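Side-chain contacts in xylanase Y (Bacillus halodurans, PDB 1WU4), which hydrolyses xylooligosaccharides of three or more units, releasing xylose from the reducing end with inversion of anomeric configuration: residues Y50-G53 against G57-L60; M77-V80 against D86-D89; A269-D274 against E286-I291; M329-S334 against A342-F347. The protein carries 1 engineered substitution. One frame throughout, in Å; residues are numbered along the deposited sequence.

Contact 1: residues Y50-G53 against G57-L60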
loop_
_atom_site.group_PDB
_atom_site.type_symbol
_atom_site.label_atom_id
_atom_site.label_comp_id
_atom_site.label_asym_id
_atom_site.label_seq_id
_atom_site.Cartn_x
_atom_site.Cartn_y
_atom_site.Cartn_z
ATOM N N TYR A 50 -9.446 15.337 5.513
ATOM C CA TYR A 50 -10.481 16.328 5.792
ATOM C C TYR A 50 -11.541 15.786 6.740
ATOM O O TYR A 50 -12.078 14.695 6.543
ATOM C CB TYR A 50 -11.130 16.774 4.481
ATOM C CG TYR A 50 -10.170 17.498 3.568
ATOM C CD1 TYR A 50 -10.007 18.881 3.650
ATOM C CD2 TYR A 50 -9.391 16.796 2.652
ATOM C CE1 TYR A 50 -9.088 19.545 2.841
ATOM C CE2 TYR A 50 -8.469 17.449 1.843
ATOM C CZ TYR A 50 -8.322 18.822 1.941
ATOM O OH TYR A 50 -7.407 19.469 1.143
ATOM N N GLU A 51 -11.839 16.562 7.773
ATOM C CA GLU A 51 -12.826 16.168 8.764
ATOM C C GLU A 51 -14.193 16.757 8.426
ATOM O O GLU A 51 -14.300 17.922 8.040
ATOM C CB GLU A 51 -12.372 16.638 10.145
ATOM C CG GLU A 51 -12.542 15.605 11.238
ATOM C CD GLU A 51 -11.567 15.808 12.379
ATOM O OE1 GLU A 51 -11.612 16.880 13.018
ATOM O OE2 GLU A 51 -10.750 14.895 12.634
ATOM N N VAL A 52 -15.232 15.940 8.565
ATOM C CA VAL A 52 -16.596 16.371 8.281
ATOM C C VAL A 52 -17.479 16.071 9.487
ATOM O O VAL A 52 -17.575 14.926 9.926
ATOM C CB VAL A 52 -17.168 15.639 7.047
ATOM C CG1 VAL A 52 -18.576 16.134 6.753
ATOM C CG2 VAL A 52 -16.264 15.862 5.845
ATOM N N GLY A 53 -18.123 17.103 10.023
ATOM C CA GLY A 53 -18.974 16.907 11.181
ATOM C C GLY A 53 -18.164 16.386 12.353
ATOM O O GLY A 53 -16.987 16.717 12.493
ATOM N N GLY A 57 -14.922 11.713 7.972
ATOM C CA GLY A 57 -13.652 12.227 7.500
ATOM C C GLY A 57 -13.200 11.442 6.287
ATOM O O GLY A 57 -13.663 10.322 6.065
ATOM N N TYR A 58 -12.306 12.019 5.492
ATOM C CA TYR A 58 -11.822 11.331 4.307
ATOM C C TYR A 58 -10.492 11.868 3.814
ATOM O O TYR A 58 -10.072 12.963 4.190
ATOM C CB TYR A 58 -12.860 11.436 3.177
ATOM C CG TYR A 58 -13.195 12.855 2.747
ATOM C CD1 TYR A 58 -12.295 13.616 2.000
ATOM C CD2 TYR A 58 -14.418 13.436 3.088
ATOM C CE1 TYR A 58 -12.606 14.919 1.599
ATOM C CE2 TYR A 58 -14.737 14.736 2.694
ATOM C CZ TYR A 58 -13.827 15.470 1.951
ATOM O OH TYR A 58 -14.139 16.752 1.556
ATOM N N LEU A 59 -9.813 11.070 2.998
ATOM C CA LEU A 59 -8.565 11.505 2.395
ATOM C C LEU A 59 -8.960 11.876 0.982
ATOM O O LEU A 59 -9.622 11.104 0.284
ATOM C CB LEU A 59 -7.512 10.394 2.376
ATOM C CG LEU A 59 -6.577 10.406 3.587
ATOM C CD1 LEU A 59 -7.327 9.904 4.806
ATOM C CD2 LEU A 59 -5.354 9.538 3.317
ATOM N N LEU A 60 -8.570 13.070 0.566
ATOM C CA LEU A 60 -8.919 13.551 -0.756
ATOM C C LEU A 60 -7.796 13.402 -1.762
ATOM O O LEU A 60 -6.658 13.795 -1.493
ATOM C CB LEU A 60 -9.317 15.027 -0.671
ATOM C CG LEU A 60 -9.710 15.731 -1.970
ATOM C CD1 LEU A 60 -11.066 15.222 -2.441
ATOM C CD2 LEU A 60 -9.761 17.236 -1.738
#
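Y50 and Y58 form an antiparallel hydrogen-bonded pair, gripped by two backbone bonds: Y50 N donates to Y58 O at 2.8 Å, and Y58 N to Y50 O at 2.9 Å. The two strand pieces run at 156° to each other, close to fully antiparallel. One residue further on, E51 lies opposite G57, and there the absence of a side chain lets G57 CA come within 3.1 Å of Y50 O in a CA-H...O contact. The tightly packed face carries both tyrosines. Y58 holds CG between its backbone N and carbonyl carbon (chi1 60°), which leans the ring over the neighbouring strand. One face of it then receives Y50 CB, 3.7 Å from Y58 CE1, as a CH-pi contact. The two rings meet obliquely, their planes 34° apart. V52 reaches the Y58 ring from further along the strand, CG2 lying 3.7 Å from Y58 CE2, while Y50 CE2 touches L60 CB at 3.6 Å. Beyond the contact, W94 and P116 also meet Y58. A serine in place of Y58 would probably keep the backbone pairing but leave Y50 CB and V52 CG2 without the ring they pack on. The E51 end is looser: E51 is solvent-exposed and contributes almost nothing across the strands, its carboxylate bonding instead to Y49 OH and making a long, weak ion pair with R90. The exposed G53 likewise turns to R90 through its carbonyl. Two chain-adjacent antiparallel strands joined by a short turn make this the beta hairpin of strands 49-52 and 56-59.

Contact 2: residues M77-V80 against D86-D89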
loop_
_atom_site.group_PDB
_atom_site.type_symbol
_atom_site.label_atom_id
_atom_site.label_comp_id
_atom_site.label_asym_id
_atom_site.label_seq_id
_atom_site.Cartn_x
_atom_site.Cartn_y
_atom_site.Cartn_z
ATOM N N MET A 77 -4.907 2.838 7.709
ATOM C CA MET A 77 -3.663 2.197 8.122
ATOM C C MET A 77 -2.767 3.209 8.840
ATOM O O MET A 77 -2.168 2.900 9.871
ATOM C CB MET A 77 -2.927 1.610 6.914
ATOM C CG MET A 77 -1.632 0.879 7.276
ATOM S SD MET A 77 -1.859 -0.465 8.463
ATOM C CE MET A 77 -2.362 -1.789 7.372
ATOM N N MET A 78 -2.678 4.417 8.296
ATOM C CA MET A 78 -1.864 5.461 8.909
ATOM C C MET A 78 -2.388 5.793 10.304
ATOM O O MET A 78 -1.618 5.897 11.264
ATOM C CB MET A 78 -1.886 6.721 8.042
ATOM C CG MET A 78 -1.240 6.536 6.677
ATOM S SD MET A 78 -1.701 7.835 5.510
ATOM C CE MET A 78 -0.701 7.381 4.079
ATOM N N ALA A 79 -3.702 5.962 10.412
ATOM C CA ALA A 79 -4.321 6.295 11.689
ATOM C C ALA A 79 -4.091 5.244 12.770
ATOM O O ALA A 79 -3.784 5.588 13.912
ATOM C CB ALA A 79 -5.816 6.536 11.501
ATOM N N VAL A 80 -4.233 3.966 12.431
ATOM C CA VAL A 80 -4.019 2.943 13.446
ATOM C C VAL A 80 -2.539 2.864 13.830
ATOM O O VAL A 80 -2.218 2.621 14.991
ATOM C CB VAL A 80 -4.564 1.554 13.000
ATOM C CG1 VAL A 80 -3.772 1.008 11.825
ATOM C CG2 VAL A 80 -4.544 0.595 14.180
ATOM N N ASP A 86 -9.854 8.175 16.668
ATOM C CA ASP A 86 -10.822 9.180 16.251
ATOM C C ASP A 86 -10.775 9.373 14.735
ATOM O O ASP A 86 -11.811 9.412 14.073
ATOM C CB ASP A 86 -10.564 10.504 16.986
ATOM C CG ASP A 86 -9.174 11.066 16.732
ATOM O OD1 ASP A 86 -8.189 10.295 16.749
ATOM O OD2 ASP A 86 -9.064 12.294 16.533
ATOM N N ILE A 87 -9.569 9.475 14.186
ATOM C CA ILE A 87 -9.398 9.648 12.747
ATOM C C ILE A 87 -9.769 8.360 12.012
ATOM O O ILE A 87 -10.454 8.392 10.989
ATOM C CB ILE A 87 -7.940 10.046 12.420
ATOM C CG1 ILE A 87 -7.652 11.434 13.001
ATOM C CG2 ILE A 87 -7.706 10.030 10.920
ATOM C CD1 ILE A 87 -6.225 11.904 12.818
ATOM N N PHE A 88 -9.321 7.228 12.546
ATOM C CA PHE A 88 -9.612 5.930 11.951
ATOM C C PHE A 88 -11.117 5.750 11.768
ATOM O O PHE A 88 -11.585 5.415 10.681
ATOM C CB PHE A 88 -9.083 4.814 12.855
ATOM C CG PHE A 88 -9.206 3.437 12.263
ATOM C CD1 PHE A 88 -8.110 2.828 11.655
ATOM C CD2 PHE A 88 -10.413 2.745 12.316
ATOM C CE1 PHE A 88 -8.214 1.549 11.111
ATOM C CE2 PHE A 88 -10.527 1.464 11.772
ATOM C CZ PHE A 88 -9.423 0.864 11.169
ATOM N N ASP A 89 -11.865 5.972 12.846
ATOM C CA ASP A 89 -13.317 5.818 12.822
ATOM C C ASP A 89 -14.019 6.791 11.881
ATOM O O ASP A 89 -14.998 6.428 11.232
ATOM C CB ASP A 89 -13.879 5.953 14.240
ATOM C CG ASP A 89 -13.571 4.744 15.104
ATOM O OD1 ASP A 89 -13.820 4.799 16.329
ATOM O OD2 ASP A 89 -13.084 3.729 14.557
#
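A79 presents its methyl group to the backbone and side-chain root of F88, and its CB is the atom on which both F88 and I87 pack. It lies 3.7 Å from F88 N and 3.9 Å from F88 CB, near the plane of the phenyl ring and at its edge. The CA atoms of A79 and F88 are 5.3 Å apart, an approach that the small alanine side chain permits. F88 has CG anti to the backbone N (chi1 -174°), a setting that carries its ring past A79 to V80. There V80 CB meets F88 CD1 at 4.0 Å. On the other branch of the contact, I87 directs CG2 at the same methyl group, 4.0 Å from A79 CB. The F88 ring has further aromatic company: W144 of helix 127-144 meets it edge-to-face, and Y154 of helix 154-167 also meets it. I87 also packs on W36 and F40 of helix 25-40. All four touching residues are buried and every side-chain atom that touches is carbon; with no polar bond found between them, this is consistent with dispersion and exclusion of water holding these two segments together.

Contact 3: residues A269-D274 against E286-I291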
loop_
_atom_site.group_PDB
_atom_site.type_symbol
_atom_site.label_atom_id
_atom_site.label_comp_id
_atom_site.label_asym_id
_atom_site.label_seq_id
_atom_site.Cartn_x
_atom_site.Cartn_y
_atom_site.Cartn_z
ATOM N N ALA A 269 8.620 -0.468 -2.130
ATOM C CA ALA A 269 8.182 -0.223 -0.760
ATOM C C ALA A 269 7.636 -1.497 -0.127
ATOM O O ALA A 269 7.939 -1.801 1.026
ATOM C CB ALA A 269 7.119 0.872 -0.729
ATOM N N ASN A 270 6.821 -2.229 -0.885
ATOM C CA ASN A 270 6.229 -3.475 -0.405
ATOM C C ASN A 270 7.303 -4.507 -0.087
ATOM O O ASN A 270 7.208 -5.235 0.903
ATOM C CB ASN A 270 5.270 -4.058 -1.447
ATOM C CG ASN A 270 4.064 -3.178 -1.695
ATOM O OD1 ASN A 270 3.654 -2.402 -0.833
ATOM N ND2 ASN A 270 3.472 -3.315 -2.876
ATOM N N ILE A 271 8.318 -4.576 -0.937
ATOM C CA ILE A 271 9.410 -5.517 -0.732
ATOM C C ILE A 271 10.171 -5.136 0.535
ATOM O O ILE A 271 10.577 -6.003 1.307
ATOM C CB ILE A 271 10.347 -5.530 -1.956
ATOM C CG1 ILE A 271 9.614 -6.175 -3.134
ATOM C CG2 ILE A 271 11.633 -6.295 -1.645
ATOM C CD1 ILE A 271 10.364 -6.127 -4.442
ATOM N N GLY A 272 10.345 -3.837 0.755
ATOM C CA GLY A 272 11.033 -3.386 1.949
ATOM C C GLY A 272 10.269 -3.726 3.217
ATOM O O GLY A 272 10.853 -4.210 4.190
ATOM N N LEU A 273 8.960 -3.486 3.224
ATOM C CA LEU A 273 8.176 -3.775 4.417
ATOM C C LEU A 273 8.083 -5.274 4.692
ATOM O O LEU A 273 8.140 -5.699 5.846
ATOM C CB LEU A 273 6.772 -3.165 4.305
ATOM C CG LEU A 273 5.972 -3.196 5.611
ATOM C CD1 LEU A 273 6.720 -2.427 6.700
ATOM C CD2 LEU A 273 4.600 -2.581 5.386
ATOM N N ASP A 274 7.937 -6.076 3.640
ATOM C CA ASP A 274 7.867 -7.526 3.816
ATOM C C ASP A 274 9.186 -8.031 4.408
ATOM O O ASP A 274 9.188 -8.906 5.275
ATOM C CB ASP A 274 7.578 -8.214 2.472
ATOM C CG ASP A 274 7.482 -9.732 2.590
ATOM O OD1 ASP A 274 6.938 -10.229 3.594
ATOM O OD2 ASP A 274 7.939 -10.433 1.663
ATOM N N GLU A 286 18.720 -8.331 -3.649
ATOM C CA GLU A 286 19.213 -8.176 -5.010
ATOM C C GLU A 286 18.268 -7.332 -5.864
ATOM O O GLU A 286 18.712 -6.551 -6.705
ATOM C CB GLU A 286 19.428 -9.554 -5.641
ATOM C CG GLU A 286 20.599 -10.312 -5.021
ATOM C CD GLU A 286 20.620 -11.786 -5.375
ATOM O OE1 GLU A 286 21.590 -12.469 -4.987
ATOM O OE2 GLU A 286 19.669 -12.265 -6.028
ATOM N N GLU A 287 16.966 -7.488 -5.638
ATOM C CA GLU A 287 15.961 -6.733 -6.382
ATOM C C GLU A 287 16.047 -5.245 -6.051
ATOM O O GLU A 287 16.030 -4.400 -6.948
ATOM C CB GLU A 287 14.565 -7.277 -6.059
ATOM C CG GLU A 287 13.393 -6.345 -6.374
ATOM C CD GLU A 287 13.268 -5.971 -7.839
ATOM O OE1 GLU A 287 13.794 -6.693 -8.713
ATOM O OE2 GLU A 287 12.618 -4.944 -8.124
ATOM N N ILE A 288 16.150 -4.925 -4.765
ATOM C CA ILE A 288 16.251 -3.529 -4.360
ATOM C C ILE A 288 17.560 -2.933 -4.881
ATOM O O ILE A 288 17.596 -1.782 -5.319
ATOM C CB ILE A 288 16.149 -3.383 -2.825
ATOM C CG1 ILE A 288 14.738 -3.781 -2.362
ATOM C CG2 ILE A 288 16.467 -1.956 -2.407
ATOM C CD1 ILE A 288 13.609 -3.040 -3.067
ATOM N N ASN A 289 18.634 -3.719 -4.858
ATOM C CA ASN A 289 19.904 -3.217 -5.367
ATOM C C ASN A 289 19.782 -2.886 -6.853
ATOM O O ASN A 289 20.374 -1.919 -7.322
ATOM C CB ASN A 289 21.029 -4.235 -5.153
ATOM C CG ASN A 289 21.441 -4.351 -3.702
ATOM O OD1 ASN A 289 21.106 -3.497 -2.877
ATOM N ND2 ASN A 289 22.189 -5.400 -3.384
ATOM N N LYS A 290 19.013 -3.687 -7.588
ATOM C CA LYS A 290 18.814 -3.451 -9.017
ATOM C C LYS A 290 18.083 -2.132 -9.264
ATOM O O LYS A 290 18.508 -1.321 -10.092
ATOM C CB LYS A 290 18.009 -4.592 -9.650
ATOM C CG LYS A 290 18.732 -5.927 -9.722
ATOM C CD LYS A 290 17.821 -6.995 -10.311
ATOM C CE LYS A 290 18.445 -8.374 -10.194
ATOM N NZ LYS A 290 17.524 -9.442 -10.676
ATOM N N ILE A 291 16.978 -1.922 -8.552
ATOM C CA ILE A 291 16.203 -0.700 -8.716
ATOM C C ILE A 291 17.032 0.525 -8.341
ATOM O O ILE A 291 17.078 1.508 -9.081
ATOM C CB ILE A 291 14.934 -0.703 -7.839
ATOM C CG1 ILE A 291 14.017 -1.861 -8.232
ATOM C CG2 ILE A 291 14.197 0.623 -8.000
ATOM C CD1 ILE A 291 12.774 -1.969 -7.362
#
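I271 and I288 have the nearest CA atoms across the two helical segments, 8.0 Å apart, and each segment is regularly bonded i to i+4, as L273 N to A269 O at 3.0 Å and I291 N to E287 O at 3.1 Å attest. At that separation the backbones do not touch, and the gap is bridged by side chains alone. I271 makes the contact for its segment, using two branches on two partners. Its CD1 meets E287 CG at 3.6 Å, the two side chains lying roughly perpendicular. Its CG2 meets I288 CG1 at 4.1 Å and I288 CD1 at the same distance, the two isoleucines running antiparallel side by side. The extended CG1 arm of I271 (chi2 174°) explains how CD1 gets far enough to touch the glutamate. E287 contributes its aliphatic part: the chain folds at chi2, 61°, so the CG methylene is what faces I271 while the carboxylate is carried beyond it. I288 folds at chi2 as well, which lays both CG1 and CD1 alongside the I271 CG2 methyl. All three residues are buried, and the contact is plain van der Waals packing with no polar bond between the segments. Helix 265-278 and helix 282-295 follow one another in the chain, and I271 also packs on W283 and S284 near the start of the second. Around the pair, A269 and L273 lie on M329 of helix 320-329, L273 and D274 on H202 of helix 201-210, and I288 on A333 in the segment after helix 320-329.

Contact 4: residues M329-S334 against A342-F347; sequences MGSLAS and ANVDLF
S331 makes the whole of this contact from its side, touching N343 and V344 of the facing helix. The interaction between the segments is van der Waals only. S331 OG and S331 CB each lie 4.0 Å from V344 CG2, so a single methyl sits beside both atoms of the serine side chain. S331 OG is also 4.0 Å from N343 CB, a contact with the aliphatic root of the asparagine and not its amide. In V344, CG1 lies opposite the backbone N (chi1 171°) and CG2 beside it, which makes CG2 the methyl turned to S331. The side-chain polar bonds of S331 and N343 go to residues outside the two segments. The buried S331 hydroxyl is satisfied twice, by Q292 NE2 of helix 282-295 and by A340 O at the start of helix 340-348; the amide can only donate and the carbonyl only accept, so OG serves in both roles. N343 ND2 is bonded to Y339 O. Backbone bonding differs between the two sides: the serine lies in a 3-10 segment with i to i+3 bonds, A333 N to G330 O at 2.9 Å and S334 N to S331 O at 3.0 Å, whereas 342-347 is helical, with F347 N to N343 O also at 3.0 Å. Segment 329-334 leads on from helix 320-329 and precedes helix 340-348. Helix 17-20 packs against both segments, L17 on S331 and L332, F18 on V344 and F347, while helix 358-372 takes M329, L332 and F347.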
loop_
_atom_site.group_PDB
_atom_site.type_symbol
_atom_site.label_atom_id
_atom_site.label_comp_id
_atom_site.label_asym_id
_atom_site.label_seq_id
_atom_site.Cartn_x
_atom_site.Cartn_y
_atom_site.Cartn_z
ATOM N N MET A 329 12.259 3.432 1.037
ATOM C CA MET A 329 11.621 2.424 1.879
ATOM C C MET A 329 12.147 1.039 1.493
ATOM O O MET A 329 12.257 0.145 2.335
ATOM C CB MET A 329 10.096 2.487 1.719
ATOM C CG MET A 329 9.319 1.533 2.618
ATOM S SD MET A 329 7.627 2.112 2.811
ATOM C CE MET A 329 6.799 0.589 3.292
ATOM N N GLY A 330 12.474 0.879 0.215
ATOM C CA GLY A 330 13.002 -0.386 -0.260
ATOM C C GLY A 330 14.298 -0.773 0.427
ATOM O O GLY A 330 14.634 -1.954 0.497
ATOM N N SER A 331 15.027 0.216 0.934
ATOM C CA SER A 331 16.294 -0.044 1.612
ATOM C C SER A 331 16.159 -1.004 2.795
ATOM O O SER A 331 17.141 -1.609 3.218
ATOM C CB SER A 331 16.925 1.267 2.085
ATOM O OG SER A 331 17.298 2.076 0.984
ATOM N N LEU A 332 14.951 -1.151 3.331
ATOM C CA LEU A 332 14.745 -2.066 4.450
ATOM C C LEU A 332 15.021 -3.509 4.024
ATOM O O LEU A 332 15.242 -4.379 4.865
ATOM C CB LEU A 332 13.315 -1.943 4.989
ATOM C CG LEU A 332 13.006 -0.669 5.781
ATOM C CD1 LEU A 332 11.503 -0.532 5.962
ATOM C CD2 LEU A 332 13.708 -0.712 7.130
ATOM N N ALA A 333 15.009 -3.755 2.716
ATOM C CA ALA A 333 15.266 -5.090 2.182
ATOM C C ALA A 333 16.721 -5.273 1.747
ATOM O O ALA A 333 17.105 -6.349 1.296
ATOM C CB ALA A 333 14.331 -5.376 1.010
ATOM N N SER A 334 17.525 -4.223 1.877
ATOM C CA SER A 334 18.939 -4.295 1.511
ATOM C C SER A 334 19.676 -3.221 2.301
ATOM O O SER A 334 20.228 -2.276 1.732
ATOM C CB SER A 334 19.118 -4.058 0.012
ATOM O OG SER A 334 20.439 -4.383 -0.390
ATOM N N ALA A 342 22.397 6.175 0.367
ATOM C CA ALA A 342 22.142 7.290 -0.534
ATOM C C ALA A 342 20.649 7.517 -0.730
ATOM O O ALA A 342 20.189 8.655 -0.753
ATOM C CB ALA A 342 22.818 7.049 -1.881
ATOM N N ASN A 343 19.888 6.436 -0.864
ATOM C CA ASN A 343 18.451 6.570 -1.058
ATOM C C ASN A 343 17.758 7.130 0.173
ATOM O O ASN A 343 16.882 7.989 0.058
ATOM C CB ASN A 343 17.848 5.223 -1.453
ATOM C CG ASN A 343 17.899 4.992 -2.943
ATOM O OD1 ASN A 343 16.964 5.334 -3.667
ATOM N ND2 ASN A 343 19.006 4.427 -3.419
ATOM N N VAL A 344 18.146 6.654 1.351
ATOM C CA VAL A 344 17.549 7.154 2.582
ATOM C C VAL A 344 17.904 8.635 2.744
ATOM O O VAL A 344 17.061 9.437 3.148
ATOM C CB VAL A 344 18.029 6.337 3.808
ATOM C CG1 VAL A 344 17.579 7.004 5.106
ATOM C CG2 VAL A 344 17.463 4.923 3.730
ATOM N N ASP A 345 19.139 9.005 2.410
ATOM C CA ASP A 345 19.548 10.405 2.518
ATOM C C ASP A 345 18.775 11.272 1.528
ATOM O O ASP A 345 18.357 12.385 1.857
ATOM C CB ASP A 345 21.050 10.575 2.253
ATOM C CG ASP A 345 21.913 10.048 3.383
ATOM O OD1 ASP A 345 21.428 9.963 4.530
ATOM O OD2 ASP A 345 23.093 9.734 3.123
ATOM N N LEU A 346 18.583 10.767 0.313
ATOM C CA LEU A 346 17.853 11.517 -0.701
ATOM C C LEU A 346 16.446 11.812 -0.196
ATOM O O LEU A 346 15.957 12.935 -0.303
ATOM C CB LEU A 346 17.778 10.721 -2.010
ATOM C CG LEU A 346 17.010 11.384 -3.160
ATOM C CD1 LEU A 346 17.659 12.716 -3.515
ATOM C CD2 LEU A 346 16.988 10.458 -4.370
ATOM N N PHE A 347 15.802 10.792 0.361
ATOM C CA PHE A 347 14.451 10.928 0.891
ATOM C C PHE A 347 14.419 11.950 2.028
ATOM O O PHE A 347 13.536 12.811 2.075
ATOM C CB PHE A 347 13.955 9.557 1.368
ATOM C CG PHE A 347 12.593 9.578 2.010
ATOM C CD1 PHE A 347 11.528 10.253 1.417
ATOM C CD2 PHE A 347 12.368 8.886 3.196
ATOM C CE1 PHE A 347 10.255 10.236 2.001
ATOM C CE2 PHE A 347 11.102 8.860 3.786
ATOM C CZ PHE A 347 10.044 9.537 3.184
#

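The four contacts follow in series along the chain and fall into two groups of the (alpha/alpha)6 barrel of glycoside hydrolase family 8. Contacts 1 and 2 have centres 12 Å apart without touching: a surface hairpin that meets helix 85-99, the second of the two consecutive helices of contact 2; the first, 69-81, carries the presumed proton donor E70. Contacts 3 and 4, centred 9 Å apart, touch directly, N289 OD1 lying 2.7 Å from S334 OG in a probable hydrogen bond and I288 CG1 3.4 Å from G330 O. Contacts 2 and 3 stand 27 Å apart across the chain's centre. Packing of sequence neighbours is thus repeated at widely separated parts of one barrel.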